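Local atomic coordinates of putative protease (Parabacteroides distasonis ATCC 8503, PDB entry 3KD4), a protein that is of unknown function but, as a putative exported protease, may hydrolyse peptide bonds. Residues G313-T317 and D318-L322; S485-R488 and S489-E493. All coordinates share one frame; numbering follows the deposited sequence.

Interaction 1 of 2, residues G313-T317 and D318-L322; sequences GHLDT and DACGL
Leu315 and Cys320 flank a tight chain reversal at Asp316-Ala319, an Asx turn combined with a type I-like beta turn, in the loop between strands 305-312 and 327-334. Leu315 turns CD1 to within 4.4 Å of Cys320 SG, a loose apolar touch at the buried end of the loop, where both side chains rest on Val204 of strand 202-206. Its carbonyl oxygen takes a hydrogen bond from Lys354.

Asp316 does most of the work. Its amide is bonded to the hydroxyl of Tyr160, and Asp316 O accepts from Ala319 N at 3.0 Å, the bond that closes the beta turn; the donor sits well above the carbonyl plane. With chi1 at 174°, CG lies anti to the backbone N, the carboxylate swings forward over the turn, and Asp316 OD1 takes a hydrogen bond from Asp318 N at 2.9 Å. That Asx bond is bent, 134° at the hydrogen, and reaches OD1 from above the carboxylate plane. Asp318 is further tied through its backbone to Gly211, at the start of helix 211-222.

Two acids thus come close at the surface: Asp316 OD1 and Asp318 OD2 are 3.8 Å apart, with their carboxylate planes 80° to one another. Water 1 sits between them, 3.1 Å from Asp316 OD2 and 2.9 Å from Asp318 OD2, placed to donate to either, though other acceptors compete for its two protons. Ala319, beside the carboxylate, also has a glycerol about 4 Å from its side chain.

Thr317, at the crest, turns its side chain to Tyr311 on strand 305-312. Beneath it Cys320 folds back inward, touching the same tyrosine and placing SG 3.7 Å from Thr317 CA.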
loop_
_atom_site.group_PDB
_atom_site.type_symbol
_atom_site.label_atom_id
_atom_site.label_comp_id
_atom_site.label_asym_id
_atom_site.label_seq_id
_atom_site.Cartn_x
_atom_site.Cartn_y
_atom_site.Cartn_z
ATOM N N GLY A 313 -2.252 -1.417 11.896
ATOM C CA GLY A 313 -2.794 -2.023 13.062
ATOM C C GLY A 313 -2.096 -1.679 14.357
ATOM O O GLY A 313 -2.680 -1.837 15.416
ATOM N N HIS A 314 -0.880 -1.192 14.334
ATOM C CA HIS A 314 -0.113 -0.908 15.544
ATOM C C HIS A 314 -0.328 0.535 16.065
ATOM O O HIS A 314 0.249 0.921 17.043
ATOM C CB HIS A 314 1.388 -1.144 15.250
ATOM C CG HIS A 314 1.953 -0.257 14.177
ATOM N ND1 HIS A 314 2.022 -0.633 12.848
ATOM C CD2 HIS A 314 2.500 0.984 14.244
ATOM C CE1 HIS A 314 2.578 0.342 12.147
ATOM N NE2 HIS A 314 2.875 1.333 12.971
ATOM N N LEU A 315 -1.133 1.336 15.372
ATOM C CA LEU A 315 -1.247 2.756 15.699
ATOM C C LEU A 315 -2.335 3.045 16.718
ATOM O O LEU A 315 -3.406 2.425 16.710
ATOM C CB LEU A 315 -1.627 3.550 14.474
ATOM C CG LEU A 315 -0.621 3.861 13.411
ATOM C CD1 LEU A 315 -1.419 4.725 12.409
ATOM C CD2 LEU A 315 0.631 4.584 13.963
ATOM N N ASP A 316 -2.085 4.043 17.547
ATOM C CA ASP A 316 -3.122 4.550 18.420
ATOM C C ASP A 316 -3.950 5.507 17.609
ATOM O O ASP A 316 -3.542 6.636 17.378
ATOM C CB ASP A 316 -2.504 5.255 19.613
ATOM C CG ASP A 316 -3.557 5.942 20.499
ATOM O OD1 ASP A 316 -4.767 5.913 20.209
ATOM O OD2 ASP A 316 -3.130 6.548 21.471
ATOM N N THR A 317 -5.109 5.054 17.158
ATOM C CA THR A 317 -5.925 5.849 16.250
ATOM C C THR A 317 -6.673 6.991 16.975
ATOM O O THR A 317 -7.196 7.867 16.322
ATOM C CB THR A 317 -6.898 4.981 15.406
ATOM O OG1 THR A 317 -7.761 4.253 16.263
ATOM C CG2 THR A 317 -6.100 3.997 14.553
ATOM N N ASP A 318 -6.662 7.018 18.301
ATOM C CA ASP A 318 -7.145 8.209 19.025
ATOM C C ASP A 318 -6.197 9.381 18.815
ATOM O O ASP A 318 -6.593 10.555 18.888
ATOM C CB ASP A 318 -7.239 7.906 20.519
ATOM C CG ASP A 318 -8.374 6.987 20.842
ATOM O OD1 ASP A 318 -9.428 7.142 20.174
ATOM O OD2 ASP A 318 -8.222 6.187 21.794
ATOM N N ALA A 319 -4.931 9.069 18.559
ATOM C CA ALA A 319 -3.859 10.090 18.495
ATOM C C ALA A 319 -3.364 10.342 17.086
ATOM O O ALA A 319 -2.312 10.964 16.903
ATOM C CB ALA A 319 -2.660 9.669 19.370
ATOM N N CYS A 320 -4.020 9.825 16.066
ATOM C CA CYS A 320 -3.582 10.226 14.754
ATOM C C CYS A 320 -4.649 10.943 13.948
ATOM O O CYS A 320 -5.806 10.987 14.331
ATOM C CB CYS A 320 -2.996 9.097 14.010
ATOM S SG CYS A 320 -4.187 7.873 13.638
ATOM N N GLY A 321 -4.204 11.577 12.872
ATOM C CA GLY A 321 -5.088 12.295 11.951
ATOM C C GLY A 321 -5.334 11.455 10.704
ATOM O O GLY A 321 -5.314 10.207 10.721
ATOM N N LEU A 322 -5.575 12.141 9.616
ATOM C CA LEU A 322 -5.903 11.500 8.347
ATOM C C LEU A 322 -4.661 11.008 7.592
ATOM O O LEU A 322 -4.764 10.114 6.750
ATOM C CB LEU A 322 -6.720 12.486 7.508
ATOM C CG LEU A 322 -8.027 13.033 8.136
ATOM C CD1 LEU A 322 -8.755 13.965 7.122
ATOM C CD2 LEU A 322 -8.994 11.941 8.664
HETATM O O HOH W 1 -5.695 6.392 23.253
#

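Interaction 2 of 2, residues S485-R488 and S489-E493; sequences SDVR and SLIHE
Ser489 hooks its hydroxyl back onto the preceding helical turn, OG donating to Asp486 O at 2.9 Å. A chi1 of 73° sets OG between the backbone N and the carbonyl carbon, and from there it meets the carbonyl from above its plane. Asp486 O is shared: Leu490 N also reaches it, in a weak bond of 3.4 Å. Ser489 N, meanwhile, is bonded to Ser485 O at 2.9 Å.

On the buried side Val487 and Ile491, one turn apart, lie side by side and point the same way, CG2 of the valine 3.8 Å from CD1 of the isoleucine. Both rest on Phe417.

Water 2 joins the polar side, donating to Asp486 OD1 at 2.7 Å and only weakly to Ser489 OG. Lys450 of strand 446-450 makes a long, weak ion pair with the same OD1, and Ser489 packs on this lysine and on Ile448. An alanine in place of Ser489 would probably leave Asp486 O with little but the weak amide bond and cost water 2 one of its contacts.

Arg488 runs out extended, its NE bonded to Leu409 O, while Leu490 and Ile491 press on Leu474 of strand 465-474. The whole is an amphipathic alpha-helix laid against a beta-sheet within the DUF3858 region, carrying the i to i-3 serine-to-carbonyl bond familiar from helices.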
loop_
_atom_site.group_PDB
_atom_site.type_symbol
_atom_site.label_atom_id
_atom_site.label_comp_id
_atom_site.label_asym_id
_atom_site.label_seq_id
_atom_site.Cartn_x
_atom_site.Cartn_y
_atom_site.Cartn_z
ATOM N N SER A 485 10.842 -21.317 7.620
ATOM C CA SER A 485 11.187 -22.517 6.865
ATOM C C SER A 485 9.970 -23.422 6.607
ATOM O O SER A 485 9.795 -23.930 5.494
ATOM C CB SER A 485 12.320 -23.269 7.553
ATOM O OG SER A 485 13.539 -22.575 7.349
ATOM N N ASP A 486 9.117 -23.583 7.610
ATOM C CA ASP A 486 7.915 -24.371 7.472
ATOM C C ASP A 486 6.939 -23.827 6.423
ATOM O O ASP A 486 6.385 -24.626 5.659
ATOM C CB ASP A 486 7.196 -24.518 8.816
ATOM C CG ASP A 486 7.932 -25.438 9.779
ATOM O OD1 ASP A 486 8.821 -26.213 9.339
ATOM O OD2 ASP A 486 7.626 -25.374 10.994
ATOM N N VAL A 487 6.704 -22.513 6.364
ATOM C CA VAL A 487 5.782 -22.002 5.353
ATOM C C VAL A 487 6.458 -21.994 3.956
ATOM O O VAL A 487 5.819 -22.231 2.931
ATOM C CB VAL A 487 5.150 -20.631 5.724
ATOM C CG1 VAL A 487 6.186 -19.553 5.861
ATOM C CG2 VAL A 487 4.049 -20.249 4.679
ATOM N N ARG A 488 7.762 -21.749 3.930
ATOM C CA ARG A 488 8.492 -21.785 2.689
ATOM C C ARG A 488 8.430 -23.183 2.076
ATOM O O ARG A 488 8.267 -23.325 0.880
ATOM C CB ARG A 488 9.929 -21.366 2.911
ATOM C CG ARG A 488 10.789 -21.450 1.661
ATOM C CD ARG A 488 12.138 -20.974 2.031
ATOM N NE ARG A 488 13.079 -21.083 0.937
ATOM C CZ ARG A 488 13.986 -22.057 0.804
ATOM N NH1 ARG A 488 14.079 -23.054 1.693
ATOM N NH2 ARG A 488 14.818 -22.035 -0.239
ATOM N N SER A 489 8.542 -24.214 2.890
ATOM C CA SER A 489 8.460 -25.566 2.340
ATOM C C SER A 489 7.063 -25.851 1.746
ATOM O O SER A 489 6.971 -26.473 0.713
ATOM C CB SER A 489 8.917 -26.603 3.371
ATOM O OG SER A 489 7.951 -26.772 4.387
ATOM N N LEU A 490 5.994 -25.292 2.330
ATOM C CA LEU A 490 4.659 -25.426 1.761
ATOM C C LEU A 490 4.567 -24.737 0.425
ATOM O O LEU A 490 4.089 -25.322 -0.578
ATOM C CB LEU A 490 3.578 -24.863 2.714
ATOM C CG LEU A 490 3.424 -25.526 4.087
ATOM C CD1 LEU A 490 2.370 -24.797 4.988
ATOM C CD2 LEU A 490 3.054 -27.021 3.948
ATOM N N ILE A 491 5.021 -23.476 0.399
ATOM C CA ILE A 491 4.878 -22.648 -0.798
ATOM C C ILE A 491 5.697 -23.277 -1.916
ATOM O O ILE A 491 5.256 -23.386 -3.062
ATOM C CB ILE A 491 5.296 -21.153 -0.558
ATOM C CG1 ILE A 491 4.300 -20.499 0.400
ATOM C CG2 ILE A 491 5.368 -20.405 -1.889
ATOM C CD1 ILE A 491 4.864 -19.243 1.159
ATOM N N HIS A 492 6.886 -23.710 -1.563
ATOM C CA HIS A 492 7.744 -24.378 -2.525
ATOM C C HIS A 492 7.130 -25.709 -3.047
ATOM O O HIS A 492 7.238 -26.031 -4.223
ATOM C CB HIS A 492 9.111 -24.594 -1.879
ATOM C CG HIS A 492 10.050 -25.412 -2.699
ATOM N ND1 HIS A 492 10.629 -24.932 -3.857
ATOM C CD2 HIS A 492 10.545 -26.657 -2.513
ATOM C CE1 HIS A 492 11.408 -25.868 -4.370
ATOM N NE2 HIS A 492 11.387 -26.920 -3.567
ATOM N N GLU A 493 6.480 -26.469 -2.173
ATOM C CA GLU A 493 5.836 -27.718 -2.618
ATOM C C GLU A 493 4.794 -27.399 -3.675
ATOM O O GLU A 493 4.664 -28.125 -4.674
ATOM C CB GLU A 493 5.214 -28.490 -1.455
ATOM C CG GLU A 493 4.687 -29.888 -1.876
ATOM C CD GLU A 493 5.435 -31.039 -1.219
ATOM O OE1 GLU A 493 6.618 -30.891 -0.898
ATOM O OE2 GLU A 493 4.803 -32.091 -1.016
HETATM O O HOH W 2 9.876 -27.510 7.210
#

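How the interactions relate
Coming from the N terminus, the chain first meets interaction 1, a tight turn within the loop that leads from strand 305-312 to strand 327-334, neighbours in an antiparallel five-stranded sheet. It settles that loop near helix 211-222 and strand 202-206. Much later, after strand 478-479, comes interaction 2, wholly inside helix 481-495, whose side chains rest on strands 446-450 and 465-474 of a separate, mixed sheet. The two contacts stand in series, neither nested nor crossed, and each spans only neighbouring residues. The centres of interactions 1 and 2 are about 35 Å apart. The nearest atoms of interactions 1 and 2 are about 21 Å apart, so the two do not touch.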